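Local coordinates for polyprenyl synthetase (Nonlabens dokdonensis, PDB 6KD7), which probably catalyses the magnesium-dependent chain-elongating condensation of isoprenyl diphosphates, as a geranylgeranyl pyrophosphate synthase, at residues 118-132 against 173-185. Numbering follows the deposited sequence.
Sequences FEDYDKDKFYQLNKV and VGCALQMGAIIAG
Met179 lies opposite Leu129 where helices 123-132 and 173-183 run antiparallel, their axes 171° apart and 9.8 Å apart at closest approach. Two reciprocal knobs-into-holes set the packing: Ile182 enters the hole formed by Lys125, Gln128, Leu129 and Val132, while Val132 fits among Cys175, Gln178, Met179 and Ile182. Ile182 CG2 lies 3.8 Å from Leu129 CD2, the two side chains passing in opposite directions. With chi1 at 64°, Val132 turns CG1 toward Met179 and Ile182, its contact with Ile182 CD1 being 4.0 Å, and leaves CG2 to the Gln178 amide. Met179 CB meets Leu129 CD2 at 3.7 Å; farther out, a bend at chi3 carries its CE to the edge of the Phe118 ring. Ile183 CD1 approaches Tyr121 obliquely, 3.7 Å from CZ, and the Tyr121 hydroxyl is hydrogen-bonded to backbone Asp60 O and Ala64 N. The extended Lys125 chain passes Ile182 and delivers NZ to Ile183 O, a 3.0 Å bond with the donor 38° out of the carbonyl plane. A methionine in its place would probably leave that carbonyl without its lysine donor in the last turn. Helix 58-82 covers the Met179 and Ile183 flank, within the predominantly helical prenyl synthase fold. The chemistry thus implies a mainly apolar, interlocked interface, with one lysine-to-carbonyl bond joining the start of one helix to the last turn of the other.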
# COMPACT_ATOMS: atom_id res chain seq x y z
N PHE A 118 -9.39 -20.53 -38.92
CA PHE A 118 -10.51 -20.88 -39.81
C PHE A 118 -10.13 -20.64 -41.29
O PHE A 118 -10.85 -21.11 -42.14
CB PHE A 118 -11.77 -20.13 -39.44
CG PHE A 118 -12.26 -20.43 -38.07
CD1 PHE A 118 -12.23 -21.71 -37.58
CD2 PHE A 118 -12.79 -19.44 -37.26
CE1 PHE A 118 -12.68 -22.01 -36.30
CE2 PHE A 118 -13.21 -19.74 -35.97
CZ PHE A 118 -13.16 -21.02 -35.49
N GLU A 119 -9.05 -19.93 -41.60
CA GLU A 119 -8.86 -19.34 -42.96
C GLU A 119 -8.63 -20.40 -44.04
O GLU A 119 -8.94 -20.05 -45.19
CB GLU A 119 -7.72 -18.31 -42.99
CG GLU A 119 -8.16 -17.02 -42.32
CD GLU A 119 -7.10 -15.99 -42.00
OE1 GLU A 119 -6.00 -16.13 -42.52
OE2 GLU A 119 -7.46 -14.96 -41.36
N ASP A 120 -8.12 -21.60 -43.74
CA ASP A 120 -7.94 -22.68 -44.76
C ASP A 120 -9.27 -23.33 -45.14
O ASP A 120 -9.26 -24.02 -46.11
CB ASP A 120 -6.98 -23.78 -44.34
CG ASP A 120 -5.57 -23.27 -44.28
OD1 ASP A 120 -5.34 -22.16 -44.79
OD2 ASP A 120 -4.74 -23.95 -43.70
N TYR A 121 -10.36 -23.08 -44.42
CA TYR A 121 -11.66 -23.70 -44.80
C TYR A 121 -12.26 -23.03 -46.04
O TYR A 121 -11.91 -21.89 -46.34
CB TYR A 121 -12.59 -23.82 -43.60
CG TYR A 121 -12.06 -24.77 -42.57
CD1 TYR A 121 -12.13 -26.14 -42.76
CD2 TYR A 121 -11.41 -24.31 -41.44
CE1 TYR A 121 -11.62 -27.02 -41.83
CE2 TYR A 121 -10.87 -25.19 -40.51
CZ TYR A 121 -10.98 -26.55 -40.70
OH TYR A 121 -10.46 -27.41 -39.79
N ASP A 122 -13.09 -23.76 -46.77
CA ASP A 122 -13.80 -23.22 -47.95
C ASP A 122 -14.73 -22.12 -47.43
O ASP A 122 -15.04 -22.14 -46.22
CB ASP A 122 -14.48 -24.32 -48.78
CG ASP A 122 -15.69 -24.98 -48.15
OD1 ASP A 122 -16.57 -24.29 -47.58
OD2 ASP A 122 -15.78 -26.20 -48.27
N LYS A 123 -15.18 -21.23 -48.32
CA LYS A 123 -15.89 -19.97 -47.99
C LYS A 123 -17.17 -20.33 -47.28
O LYS A 123 -17.64 -19.55 -46.44
CB LYS A 123 -16.11 -19.14 -49.26
CG LYS A 123 -14.86 -18.38 -49.70
CD LYS A 123 -14.85 -17.84 -51.14
CE LYS A 123 -13.52 -17.21 -51.54
NZ LYS A 123 -12.33 -17.83 -50.88
N ASP A 124 -17.77 -21.45 -47.62
CA ASP A 124 -19.07 -21.80 -47.01
C ASP A 124 -18.83 -22.24 -45.54
O ASP A 124 -19.61 -21.90 -44.64
CB ASP A 124 -19.79 -22.85 -47.85
CG ASP A 124 -21.25 -22.87 -47.45
OD1 ASP A 124 -22.00 -21.93 -47.87
OD2 ASP A 124 -21.62 -23.76 -46.67
N LYS A 125 -17.82 -23.05 -45.29
CA LYS A 125 -17.59 -23.56 -43.92
C LYS A 125 -16.99 -22.43 -43.07
O LYS A 125 -17.40 -22.27 -41.93
CB LYS A 125 -16.69 -24.78 -44.06
CG LYS A 125 -17.44 -26.02 -44.52
CD LYS A 125 -16.46 -27.08 -44.90
CE LYS A 125 -17.19 -28.26 -45.51
NZ LYS A 125 -16.18 -29.30 -45.74
N PHE A 126 -16.04 -21.70 -43.64
CA PHE A 126 -15.46 -20.47 -43.06
C PHE A 126 -16.57 -19.60 -42.50
O PHE A 126 -16.53 -19.28 -41.31
CB PHE A 126 -14.68 -19.67 -44.08
CG PHE A 126 -14.01 -18.48 -43.46
CD1 PHE A 126 -12.74 -18.60 -42.89
CD2 PHE A 126 -14.66 -17.26 -43.44
CE1 PHE A 126 -12.11 -17.48 -42.36
CE2 PHE A 126 -14.02 -16.14 -42.90
CZ PHE A 126 -12.76 -16.25 -42.37
N TYR A 127 -17.60 -19.34 -43.29
CA TYR A 127 -18.72 -18.50 -42.85
C TYR A 127 -19.42 -19.16 -41.67
O TYR A 127 -19.86 -18.50 -40.71
CB TYR A 127 -19.69 -18.15 -44.00
CG TYR A 127 -20.81 -17.25 -43.57
CD1 TYR A 127 -20.66 -15.87 -43.61
CD2 TYR A 127 -21.98 -17.75 -43.07
CE1 TYR A 127 -21.67 -15.02 -43.21
CE2 TYR A 127 -22.99 -16.92 -42.64
CZ TYR A 127 -22.83 -15.55 -42.72
OH TYR A 127 -23.81 -14.74 -42.27
N GLN A 128 -19.65 -20.45 -41.74
CA GLN A 128 -20.51 -21.10 -40.73
C GLN A 128 -19.73 -21.19 -39.39
O GLN A 128 -20.36 -21.08 -38.33
CB GLN A 128 -20.93 -22.48 -41.28
CG GLN A 128 -22.10 -22.44 -42.26
CD GLN A 128 -22.45 -23.88 -42.60
OE1 GLN A 128 -21.77 -24.53 -43.39
NE2 GLN A 128 -23.40 -24.43 -41.87
N LEU A 129 -18.45 -21.51 -39.49
CA LEU A 129 -17.50 -21.67 -38.37
C LEU A 129 -17.44 -20.32 -37.63
O LEU A 129 -17.73 -20.31 -36.42
CB LEU A 129 -16.14 -22.12 -38.91
CG LEU A 129 -16.05 -23.58 -39.37
CD1 LEU A 129 -14.68 -23.88 -39.92
CD2 LEU A 129 -16.42 -24.57 -38.25
N ASN A 130 -17.17 -19.23 -38.37
CA ASN A 130 -17.01 -17.88 -37.78
C ASN A 130 -18.29 -17.53 -37.06
O ASN A 130 -18.26 -17.07 -35.92
CB ASN A 130 -16.67 -16.79 -38.79
CG ASN A 130 -15.20 -16.74 -39.01
OD1 ASN A 130 -14.67 -17.46 -39.86
ND2 ASN A 130 -14.51 -15.87 -38.26
N LYS A 131 -19.42 -17.78 -37.70
CA LYS A 131 -20.73 -17.40 -37.11
C LYS A 131 -21.02 -18.11 -35.79
O LYS A 131 -21.35 -17.43 -34.85
CB LYS A 131 -21.83 -17.67 -38.13
CG LYS A 131 -23.16 -17.00 -37.83
CD LYS A 131 -23.95 -16.74 -39.07
CE LYS A 131 -25.27 -16.06 -38.80
NZ LYS A 131 -26.01 -16.73 -37.72
N VAL A 132 -20.83 -19.43 -35.70
CA VAL A 132 -21.20 -20.11 -34.43
C VAL A 132 -20.10 -19.80 -33.38
O VAL A 132 -20.45 -19.64 -32.18
CB VAL A 132 -21.43 -21.63 -34.60
CG1 VAL A 132 -20.16 -22.34 -35.02
CG2 VAL A 132 -21.99 -22.22 -33.31
N VAL A 173 -18.93 -26.10 -25.43
CA VAL A 173 -18.96 -27.57 -25.63
C VAL A 173 -19.80 -27.87 -26.87
O VAL A 173 -19.30 -28.54 -27.76
CB VAL A 173 -19.49 -28.29 -24.39
CG1 VAL A 173 -19.46 -29.80 -24.60
CG2 VAL A 173 -18.64 -27.94 -23.16
N GLY A 174 -21.03 -27.36 -26.88
CA GLY A 174 -21.94 -27.36 -28.04
C GLY A 174 -21.23 -26.89 -29.29
O GLY A 174 -21.30 -27.57 -30.33
N CYS A 175 -20.54 -25.77 -29.19
CA CYS A 175 -19.91 -25.10 -30.33
C CYS A 175 -18.82 -26.00 -30.89
O CYS A 175 -18.70 -26.09 -32.11
CB CYS A 175 -19.39 -23.72 -29.90
SG CYS A 175 -18.39 -22.92 -31.16
N ALA A 176 -17.94 -26.54 -30.03
CA ALA A 176 -16.84 -27.42 -30.46
C ALA A 176 -17.42 -28.60 -31.28
O ALA A 176 -16.83 -28.93 -32.31
CB ALA A 176 -16.06 -27.93 -29.27
N LEU A 177 -18.51 -29.22 -30.82
CA LEU A 177 -19.16 -30.36 -31.52
C LEU A 177 -19.76 -29.85 -32.85
O LEU A 177 -19.41 -30.42 -33.92
CB LEU A 177 -20.22 -30.97 -30.61
CG LEU A 177 -19.66 -31.74 -29.42
CD1 LEU A 177 -20.71 -31.91 -28.37
CD2 LEU A 177 -19.11 -33.09 -29.84
N GLN A 178 -20.52 -28.75 -32.80
CA GLN A 178 -21.14 -28.15 -33.99
C GLN A 178 -20.08 -27.85 -35.03
O GLN A 178 -20.38 -28.11 -36.22
CB GLN A 178 -22.06 -27.00 -33.62
CG GLN A 178 -22.64 -26.37 -34.85
CD GLN A 178 -23.72 -25.37 -34.56
OE1 GLN A 178 -24.29 -24.85 -35.51
NE2 GLN A 178 -24.02 -25.09 -33.30
N MET A 179 -18.86 -27.43 -34.66
CA MET A 179 -17.84 -27.07 -35.67
C MET A 179 -17.39 -28.33 -36.43
O MET A 179 -16.93 -28.20 -37.61
CB MET A 179 -16.61 -26.37 -35.05
CG MET A 179 -16.97 -24.94 -34.55
SD MET A 179 -15.75 -24.12 -33.50
CE MET A 179 -14.30 -24.17 -34.52
N GLY A 180 -17.35 -29.48 -35.76
CA GLY A 180 -16.90 -30.72 -36.44
C GLY A 180 -17.94 -31.14 -37.45
O GLY A 180 -17.57 -31.46 -38.57
N ALA A 181 -19.20 -31.02 -37.07
CA ALA A 181 -20.38 -31.27 -37.90
C ALA A 181 -20.34 -30.34 -39.13
O ALA A 181 -20.55 -30.81 -40.26
CB ALA A 181 -21.61 -31.14 -37.06
N ILE A 182 -20.00 -29.07 -38.95
CA ILE A 182 -19.92 -28.10 -40.08
C ILE A 182 -18.83 -28.59 -41.02
O ILE A 182 -19.01 -28.52 -42.22
CB ILE A 182 -19.60 -26.68 -39.59
CG1 ILE A 182 -20.81 -26.05 -38.90
CG2 ILE A 182 -19.06 -25.81 -40.72
CD1 ILE A 182 -20.41 -24.83 -38.09
N ILE A 183 -17.71 -29.03 -40.48
CA ILE A 183 -16.60 -29.47 -41.37
C ILE A 183 -16.99 -30.72 -42.17
O ILE A 183 -16.43 -30.92 -43.24
CB ILE A 183 -15.30 -29.58 -40.57
CG1 ILE A 183 -14.85 -28.17 -40.15
CG2 ILE A 183 -14.23 -30.29 -41.36
CD1 ILE A 183 -13.90 -28.13 -39.01
N ALA A 184 -17.89 -31.54 -41.63
CA ALA A 184 -18.33 -32.80 -42.29
C ALA A 184 -19.44 -32.49 -43.30
O ALA A 184 -19.95 -33.44 -43.90
CB ALA A 184 -18.84 -33.78 -41.24
N GLY A 185 -19.92 -31.26 -43.35
CA GLY A 185 -20.91 -30.79 -44.34
C GLY A 185 -22.31 -31.07 -43.87
O GLY A 185 -23.26 -30.99 -44.65